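Local coordinates for alpha-fucosidase GH29 (Fusarium graminearum, PDB 4PSR), which hydrolyses alpha-L-fucosides, probably including fucose alpha-1,6-linked to the reducing-end N-acetylglucosamine of glycoprotein glycans, at residues H17-W23 with K265-T269; Y24-K28 with P298-T302. All coordinates share one frame; numbering follows the deposited sequence.

Contact 1: H17-W23 with K265-T269. With NA (sodium ion), chain J.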
ATOM      1  N   HIS A  17      -0.928  13.704  15.267  1.00 15.28           N
ATOM      2  CA  HIS A  17      -1.905  13.249  14.288  1.00 13.21           C
ATOM      3  C   HIS A  17      -1.954  11.729  14.266  1.00 12.38           C
ATOM      4  O   HIS A  17      -0.917  11.077  14.296  1.00 13.70           O
ATOM      5  CB  HIS A  17      -1.539  13.782  12.914  1.00 12.87           C
ATOM      6  CG  HIS A  17      -2.473  13.329  11.831  1.00 11.08           C
ATOM      7  ND1 HIS A  17      -2.137  12.356  10.906  1.00 14.59           N
ATOM      8  CD2 HIS A  17      -3.729  13.726  11.541  1.00 12.45           C
ATOM      9  CE1 HIS A  17      -3.173  12.167  10.100  1.00 11.86           C
ATOM     10  NE2 HIS A  17      -4.148  12.980  10.466  1.00 16.81           N
ATOM     11  N   ASN A  18      -3.162  11.182  14.211  1.00 12.57           N
ATOM     12  CA  ASN A  18      -3.360   9.726  14.193  1.00 13.88           C
ATOM     13  C   ASN A  18      -3.065   9.224  12.780  1.00 12.75           C
ATOM     14  O   ASN A  18      -3.802   9.533  11.839  1.00 13.84           O
ATOM     15  CB  ASN A  18      -4.785   9.368  14.635  1.00 14.21           C
ATOM     16  CG  ASN A  18      -4.985   7.886  14.821  1.00 15.27           C
ATOM     17  OD1 ASN A  18      -4.084   7.167  15.237  1.00 15.53           O
ATOM     18  ND2 ASN A  18      -6.202   7.433  14.554  1.00 16.09           N
ATOM     19  N   ALA A  19      -1.986   8.470  12.629  1.00 12.01           N
ATOM     20  CA  ALA A  19      -1.482   8.137  11.303  1.00 11.69           C
ATOM     21  C   ALA A  19      -2.456   7.320  10.455  1.00 12.40           C
ATOM     22  O   ALA A  19      -2.649   7.600   9.280  1.00 12.42           O
ATOM     23  CB  ALA A  19      -0.166   7.402  11.429  1.00 12.25           C
ATOM     24  N   ALA A  20      -3.016   6.301  11.071  1.00 11.09           N
ATOM     25  CA  ALA A  20      -3.841   5.300  10.369  1.00 10.76           C
ATOM     26  C   ALA A  20      -5.170   5.190  11.096  1.00 11.21           C
ATOM     27  O   ALA A  20      -5.316   4.380  12.027  1.00 12.30           O
ATOM     28  CB  ALA A  20      -3.118   3.962  10.333  1.00 11.37           C
ATOM     29  N   PRO A  21      -6.149   6.000  10.688  1.00 12.22           N
ATOM     30  CA  PRO A  21      -7.444   5.975  11.393  1.00 11.40           C
ATOM     31  C   PRO A  21      -8.198   4.675  11.114  1.00 11.28           C
ATOM     32  O   PRO A  21      -7.881   3.948  10.179  1.00 12.04           O
ATOM     33  CB  PRO A  21      -8.172   7.184  10.827  1.00 12.18           C
ATOM     34  CG  PRO A  21      -7.590   7.386   9.465  1.00 13.39           C
ATOM     35  CD  PRO A  21      -6.128   6.969   9.579  1.00 11.69           C
ATOM     36  N   GLU A  22      -9.194   4.379  11.931  1.00 11.33           N
ATOM     37  CA  GLU A  22      -9.902   3.110  11.815  1.00 11.92           C
ATOM     38  C   GLU A  22     -10.516   2.884  10.430  1.00 10.86           C
ATOM     39  O   GLU A  22     -10.434   1.747   9.924  1.00 10.97           O
ATOM     40  CB  GLU A  22     -10.963   2.967  12.912  1.00 12.44           C
ATOM     41  CG  GLU A  22     -10.376   3.002  14.303  1.00 12.91           C
ATOM     42  CD  GLU A  22      -9.346   1.930  14.534  1.00 15.89           C
ATOM     43  OE1 GLU A  22      -9.669   0.733  14.450  1.00 15.17           O
ATOM     44  OE2 GLU A  22      -8.189   2.254  14.849  1.00 19.42           O
ATOM     45  N   TRP A  23     -11.061   3.906   9.784  1.00 10.89           N
ATOM     46  CA  TRP A  23     -11.658   3.681   8.463  1.00 11.32           C
ATOM     47  C   TRP A  23     -10.606   3.184   7.455  1.00 10.97           C
ATOM     48  O   TRP A  23     -10.922   2.381   6.549  1.00 12.30           O
ATOM     49  CB  TRP A  23     -12.376   4.913   7.891  1.00 11.91           C
ATOM     50  CG  TRP A  23     -11.470   6.045   7.451  1.00 11.96           C
ATOM     51  CD1 TRP A  23     -11.217   7.196   8.138  1.00 13.00           C
ATOM     52  CD2 TRP A  23     -10.761   6.160   6.205  1.00 10.02           C
ATOM     53  NE1 TRP A  23     -10.374   8.002   7.416  1.00 13.92           N
ATOM     54  CE2 TRP A  23     -10.065   7.389   6.231  1.00 12.50           C
ATOM     55  CE3 TRP A  23     -10.617   5.340   5.090  1.00 14.73           C
ATOM     56  CZ2 TRP A  23      -9.257   7.810   5.185  1.00 12.34           C
ATOM     57  CZ3 TRP A  23      -9.802   5.776   4.038  1.00 14.29           C
ATOM     58  CH2 TRP A  23      -9.136   6.991   4.100  1.00 14.14           C
ATOM     59  N   LYS A 265     -12.869  15.410   9.117  1.00 15.77           N
ATOM     60  CA  LYS A 265     -12.433  14.165   8.487  1.00 16.56           C
ATOM     61  C   LYS A 265     -11.141  13.706   9.123  1.00 15.04           C
ATOM     62  O   LYS A 265     -10.324  14.522   9.535  1.00 18.67           O
ATOM     63  CB  LYS A 265     -12.116  14.380   6.998  1.00 22.43           C
ATOM     64  CG  LYS A 265     -13.265  14.856   6.179  1.00 24.56           C
ATOM     65  CD  LYS A 265     -13.232  14.285   4.782  1.00 36.77           C
ATOM     66  CE  LYS A 265     -12.149  14.899   3.918  1.00 26.39           C
ATOM     67  NZ  LYS A 265     -12.354  14.461   2.515  1.00 21.01           N
ATOM     68  N   GLU A 266     -10.941  12.402   9.167  1.00 12.74           N
ATOM     69  CA  GLU A 266      -9.681  11.796   9.567  1.00 12.03           C
ATOM     70  C   GLU A 266      -8.882  11.518   8.309  1.00 12.49           C
ATOM     71  O   GLU A 266      -9.224  10.628   7.537  1.00 15.25           O
ATOM     72  CB  GLU A 266      -9.917  10.498  10.321  1.00 15.69           C
ATOM     73  CG  GLU A 266     -10.659  10.664  11.626  1.00 16.34           C
ATOM     74  CD  GLU A 266     -11.083   9.332  12.153  1.00 17.62           C
ATOM     75  OE1 GLU A 266     -10.548   8.880  13.184  1.00 21.03           O
ATOM     76  OE2 GLU A 266     -11.938   8.702  11.493  1.00 19.33           O
ATOM     77  N   VAL A 267      -7.833  12.298   8.094  1.00 11.55           N
ATOM     78  CA  VAL A 267      -7.061  12.232   6.858  1.00 11.95           C
ATOM     79  C   VAL A 267      -5.790  11.448   7.068  1.00 12.67           C
ATOM     80  O   VAL A 267      -5.322  11.249   8.200  1.00 12.36           O
ATOM     81  CB  VAL A 267      -6.753  13.631   6.258  1.00 13.38           C
ATOM     82  CG1 VAL A 267      -8.061  14.359   5.999  1.00 14.19           C
ATOM     83  CG2 VAL A 267      -5.794  14.465   7.158  1.00 12.92           C
ATOM     84  N   VAL A 268      -5.227  10.986   5.963  1.00 11.13           N
ATOM     85  CA  VAL A 268      -4.020  10.161   5.969  1.00 10.10           C
ATOM     86  C   VAL A 268      -3.017  10.702   4.983  1.00  9.91           C
ATOM     87  O   VAL A 268      -3.378  11.119   3.881  1.00 10.69           O
ATOM     88  CB  VAL A 268      -4.358   8.720   5.550  1.00 10.96           C
ATOM     89  CG1 VAL A 268      -3.123   7.830   5.448  1.00 12.49           C
ATOM     90  CG2 VAL A 268      -5.364   8.123   6.517  1.00 13.43           C
ATOM     91  N   THR A 269      -1.727  10.710   5.346  1.00  9.79           N
ATOM     92  CA  THR A 269      -0.702  10.898   4.336  1.00 10.84           C
ATOM     93  C   THR A 269       0.313   9.756   4.382  1.00 10.21           C
ATOM     94  O   THR A 269       0.624   9.227   5.461  1.00 10.96           O
ATOM     95  CB  THR A 269      -0.022  12.293   4.445  1.00 10.36           C
ATOM     96  OG1 THR A 269       0.724  12.577   3.261  1.00 11.47           O
ATOM     97  CG2 THR A 269       0.886  12.395   5.672  1.00 12.38           C
TER
HETATM   98 NA    NA J 619       0.506   9.960  15.869  1.00 15.10          NA
HETATM   99  O   HOH W   1      -6.218  10.298  10.713  1.00 14.38           O
HETATM  100  O   HOH W   2      -8.215   9.589  14.045  1.00 21.41           O
HETATM  101  O   HOH W   3      -1.608   9.980   8.194  1.00 12.86           O
HETATM  102  O   HOH W   4      -0.393   7.753  15.146  1.00 13.82           O
HETATM  103  O   HOH W   5      -9.917   6.451  13.911  1.00 15.67           O
HETATM  104  O   HOH W   6     -12.161   6.004  11.341  1.00 18.32           O
HETATM  105  O   HOH W   7      -1.223  10.219  17.496  1.00 20.19           O
HETATM  106  O   HOH W   8       1.995   9.012  17.567  1.00 23.28           O
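P21 and W23, at the start of helix 22-27, pack against E266 and V268 at the N-terminal end of barrel strand 268-272. P21 is the N-cap of the helix. Its ring touches both E266 and V268: CB meets the base of E266, and CD meets V268 CG2. The tight point is P21 CD against V268 CG2, at 3.4 Å. W23 makes a direct hydrogen bond across the contact. Its NE1 donates to the backbone O of E266 at 2.9 Å, with an N-H...O angle of 157°. The acceptor lies almost in the indole plane. Chi1 of 71° sets CG between the backbone N and the carbonyl carbon, which turns the indole back toward E266.

The E266 carboxylate packs beside P21 and W23, and its polar bonds to the loop and helix start run through water. One water joins E266 OE1 to N18 ND2. A second links OE1 to the backbone N of E22, and a third links OE2 to the N of W23. The amides of E22 and W23 thus reach a carboxylate through water, and its charge would probably be favoured there by the helix dipole. Other waters bridge N18 O to V267 O and A19 O to T269 N.

At the far end the H17 ring meets V267 O edge-on, with CE1 3.0 Å from it. ND1 is held by S282 O, and F257 stacks on the ring. The backbone O of H17 binds the sodium ion at 2.4 Å; the backbone O atoms of D15 and T281 and three waters complete the site. The arrangement is that of a TIM barrel whose N-terminal segment closes over the strand starts.

Contact 2: Y24-K28 with P298-T302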
ATOM      1  N   TYR A  24      -9.376   3.667   7.592  1.00 10.28           N
ATOM      2  CA  TYR A  24      -8.306   3.306   6.674  1.00 10.32           C
ATOM      3  C   TYR A  24      -7.828   1.887   6.942  1.00 10.34           C
ATOM      4  O   TYR A  24      -7.576   1.127   6.016  1.00 11.32           O
ATOM      5  CB  TYR A  24      -7.180   4.348   6.760  1.00 11.36           C
ATOM      6  CG  TYR A  24      -5.913   4.064   5.961  1.00 10.28           C
ATOM      7  CD1 TYR A  24      -4.822   3.473   6.558  1.00 11.32           C
ATOM      8  CD2 TYR A  24      -5.818   4.402   4.617  1.00 10.15           C
ATOM      9  CE1 TYR A  24      -3.662   3.243   5.857  1.00 10.95           C
ATOM     10  CE2 TYR A  24      -4.655   4.184   3.905  1.00 11.86           C
ATOM     11  CZ  TYR A  24      -3.587   3.600   4.537  1.00 11.44           C
ATOM     12  OH  TYR A  24      -2.406   3.351   3.874  1.00 11.58           O
ATOM     13  N   ARG A  25      -7.750   1.497   8.204  1.00 10.11           N
ATOM     14  CA  ARG A  25      -7.436   0.121   8.550  1.00  9.84           C
ATOM     15  C   ARG A  25      -8.530  -0.842   8.092  1.00 10.40           C
ATOM     16  O   ARG A  25      -8.247  -1.998   7.735  1.00 12.37           O
ATOM     17  CB  ARG A  25      -7.205  -0.032  10.057  1.00 10.77           C
ATOM     18  CG  ARG A  25      -6.121   0.874  10.636  1.00 11.93           C
ATOM     19  CD  ARG A  25      -5.917   0.658  12.122  1.00 12.18           C
ATOM     20  NE  ARG A  25      -4.986   1.658  12.663  1.00 12.27           N
ATOM     21  CZ  ARG A  25      -3.894   1.400  13.369  1.00 12.08           C
ATOM     22  NH1 ARG A  25      -3.529   0.173  13.689  1.00 13.62           N
ATOM     23  NH2 ARG A  25      -3.168   2.434  13.767  1.00 14.40           N
ATOM     24  N   ASP A  26      -9.769  -0.370   8.077  1.00 11.10           N
ATOM     25  CA  ASP A  26     -10.876  -1.205   7.644  1.00 11.10           C
ATOM     26  C   ASP A  26     -10.902  -1.395   6.135  1.00 10.02           C
ATOM     27  O   ASP A  26     -11.513  -2.346   5.641  1.00 11.19           O
ATOM     28  CB  ASP A  26     -12.204  -0.551   8.040  1.00 11.38           C
ATOM     29  CG  ASP A  26     -12.483  -0.570   9.539  1.00 13.70           C
ATOM     30  OD1 ASP A  26     -11.832  -1.327  10.304  1.00 12.75           O
ATOM     31  OD2 ASP A  26     -13.374   0.215   9.939  1.00 14.68           O
ATOM     32  N   ALA A  27     -10.327  -0.450   5.405  1.00 10.80           N
ATOM     33  CA  ALA A  27     -10.534  -0.350   3.964  1.00 10.85           C
ATOM     34  C   ALA A  27      -9.880  -1.444   3.140  1.00  9.86           C
ATOM     35  O   ALA A  27     -10.511  -1.947   2.212  1.00 10.53           O
ATOM     36  CB  ALA A  27     -10.090   1.010   3.463  1.00 12.47           C
ATOM     37  N   LYS A  28      -8.619  -1.743   3.458  1.00  8.87           N
ATOM     38  CA  LYS A  28      -7.811  -2.821   2.882  1.00  9.18           C
ATOM     39  C   LYS A  28      -7.338  -2.666   1.448  1.00 10.02           C
ATOM     40  O   LYS A  28      -6.166  -2.940   1.167  1.00 11.03           O
ATOM     41  CB  LYS A  28      -8.472  -4.178   3.006  1.00  9.17           C
ATOM     42  CG  LYS A  28      -8.894  -4.552   4.459  1.00  8.71           C
ATOM     43  CD  LYS A  28      -7.794  -4.324   5.492  1.00  9.53           C
ATOM     44  CE  LYS A  28      -8.187  -4.872   6.833  1.00 10.07           C
ATOM     45  NZ  LYS A  28      -7.171  -4.556   7.860  1.00 10.42           N
ATOM     46  N   PRO A 298       3.809  -0.324  13.120  1.00 10.70           N
ATOM     47  CA  PRO A 298       2.365  -0.098  13.016  1.00  9.80           C
ATOM     48  C   PRO A 298       1.829  -0.255  11.602  1.00 10.51           C
ATOM     49  O   PRO A 298       2.567  -0.543  10.642  1.00 11.77           O
ATOM     50  CB  PRO A 298       2.209   1.345  13.502  1.00 13.41           C
ATOM     51  CG  PRO A 298       3.489   1.982  13.081  1.00 13.19           C
ATOM     52  CD  PRO A 298       4.533   0.940  13.297  1.00 12.65           C
ATOM     53  N   TYR A 299       0.522  -0.035  11.498  1.00 10.65           N
ATOM     54  CA  TYR A 299      -0.210  -0.184  10.224  1.00 11.55           C
ATOM     55  C   TYR A 299       0.501   0.529   9.079  1.00 10.84           C
ATOM     56  O   TYR A 299       0.930   1.679   9.214  1.00 10.29           O
ATOM     57  CB  TYR A 299      -1.635   0.379  10.384  1.00 10.26           C
ATOM     58  CG  TYR A 299      -2.622  -0.334   9.482  1.00 10.17           C
ATOM     59  CD1 TYR A 299      -3.309  -1.466   9.918  1.00 10.35           C
ATOM     60  CD2 TYR A 299      -2.814   0.083   8.163  1.00 11.28           C
ATOM     61  CE1 TYR A 299      -4.157  -2.151   9.075  1.00 10.93           C
ATOM     62  CE2 TYR A 299      -3.681  -0.608   7.307  1.00  9.80           C
ATOM     63  CZ  TYR A 299      -4.319  -1.717   7.784  1.00 10.57           C
ATOM     64  OH  TYR A 299      -5.143  -2.433   6.984  1.00 10.59           O
ATOM     65  N   TRP A 300       0.608  -0.145   7.941  1.00  9.58           N
ATOM     66  CA  TRP A 300       1.383   0.322   6.788  1.00 10.21           C
ATOM     67  C   TRP A 300       0.578   0.073   5.499  1.00  9.79           C
ATOM     68  O   TRP A 300      -0.548  -0.485   5.538  1.00 10.48           O
ATOM     69  CB  TRP A 300       2.763  -0.405   6.741  1.00 10.42           C
ATOM     70  CG  TRP A 300       2.593  -1.881   6.795  1.00 10.12           C
ATOM     71  CD1 TRP A 300       2.475  -2.631   7.913  1.00 11.03           C
ATOM     72  CD2 TRP A 300       2.395  -2.776   5.687  1.00  9.41           C
ATOM     73  NE1 TRP A 300       2.231  -3.948   7.578  1.00 11.06           N
ATOM     74  CE2 TRP A 300       2.154  -4.055   6.218  1.00  9.90           C
ATOM     75  CE3 TRP A 300       2.393  -2.615   4.304  1.00 10.42           C
ATOM     76  CZ2 TRP A 300       1.926  -5.170   5.411  1.00 10.74           C
ATOM     77  CZ3 TRP A 300       2.151  -3.722   3.494  1.00 11.72           C
ATOM     78  CH2 TRP A 300       1.922  -4.991   4.064  1.00 11.16           C
ATOM     79  N   GLN A 301       1.107   0.475   4.354  1.00  8.94           N
ATOM     80  CA  GLN A 301       0.507   0.078   3.079  1.00  9.33           C
ATOM     81  C   GLN A 301       1.590  -0.199   2.067  1.00  9.42           C
ATOM     82  O   GLN A 301       2.779   0.032   2.352  1.00 10.18           O
ATOM     83  CB  GLN A 301      -0.521   1.098   2.550  1.00 11.88           C
ATOM     84  CG  GLN A 301       0.066   2.412   2.018  1.00 11.72           C
ATOM     85  CD  GLN A 301      -0.827   3.031   0.966  1.00 10.82           C
ATOM     86  OE1 GLN A 301      -1.949   3.480   1.271  1.00 12.83           O
ATOM     87  NE2 GLN A 301      -0.387   2.974  -0.289  1.00 11.41           N
ATOM     88  N   THR A 302       1.189  -0.693   0.906  1.00  9.18           N
ATOM     89  CA  THR A 302       2.092  -0.921  -0.202  1.00 10.09           C
ATOM     90  C   THR A 302       1.306  -0.680  -1.492  1.00 10.83           C
ATOM     91  O   THR A 302       0.063  -0.716  -1.500  1.00 11.37           O
ATOM     92  CB  THR A 302       2.740  -2.300  -0.122  1.00 11.28           C
ATOM     93  OG1 THR A 302       3.725  -2.454  -1.149  1.00 11.30           O
ATOM     94  CG2 THR A 302       1.709  -3.388  -0.295  1.00 11.08           C
TER
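Y24 and R25 of helix 22-27, and K28 just after it, meet Y299 and Q301 where strand 300-305 enters the TIM barrel. Y299 fills the middle of the contact. R25 lies along one face of its ring, and R25 CG makes a CH-pi contact 3.8 Å from the ring centroid. Further out, the guanidinium has Y299 CB over one face. R25 NE is hydrogen-bonded to A20 O, and NH1 forms a salt bridge with E531.

K28 is the first residue past the helix and has positive phi. Its side chain bends at chi2 (-48°) and runs back alongside the last turn. NZ then donates to R25 O at 2.8 Å and to Y299 OH at 3.1 Å, and also to T376 O. Y299 OH is also bonded to N338.

Y24 reaches deeper into the barrel. Its OH donates to Q301 OE1 at 2.6 Å, in the carbonyl plane and on a lone pair. Ring and amide are nearly coplanar, 9° apart. Q301 NE2 goes to D286, so both ends of the buried amide are bonded and its flip is fixed. This is a helix plugging the N-terminal mouth of a TIM barrel, on the route into the first strand.

How the contacts relate
Both contacts use helix 22-27, which leads into barrel strand 29-33. Contact 1 holds its start against strand 268-272, and contact 2 holds its end against strand 300-305. Contact 1 is partly exposed and relies on bridging waters, with a sodium ion at its edge. Contact 2 is buried and uses direct side-chain hydrogen bonds and aromatic packing. They touch each other: R25 of contact 2 and A20 of contact 1 join the two. A20 CB packs on Y299 CB, and V268 CG2 meets the ring of Y24. Together they seat one short helix across the bottom of the barrel.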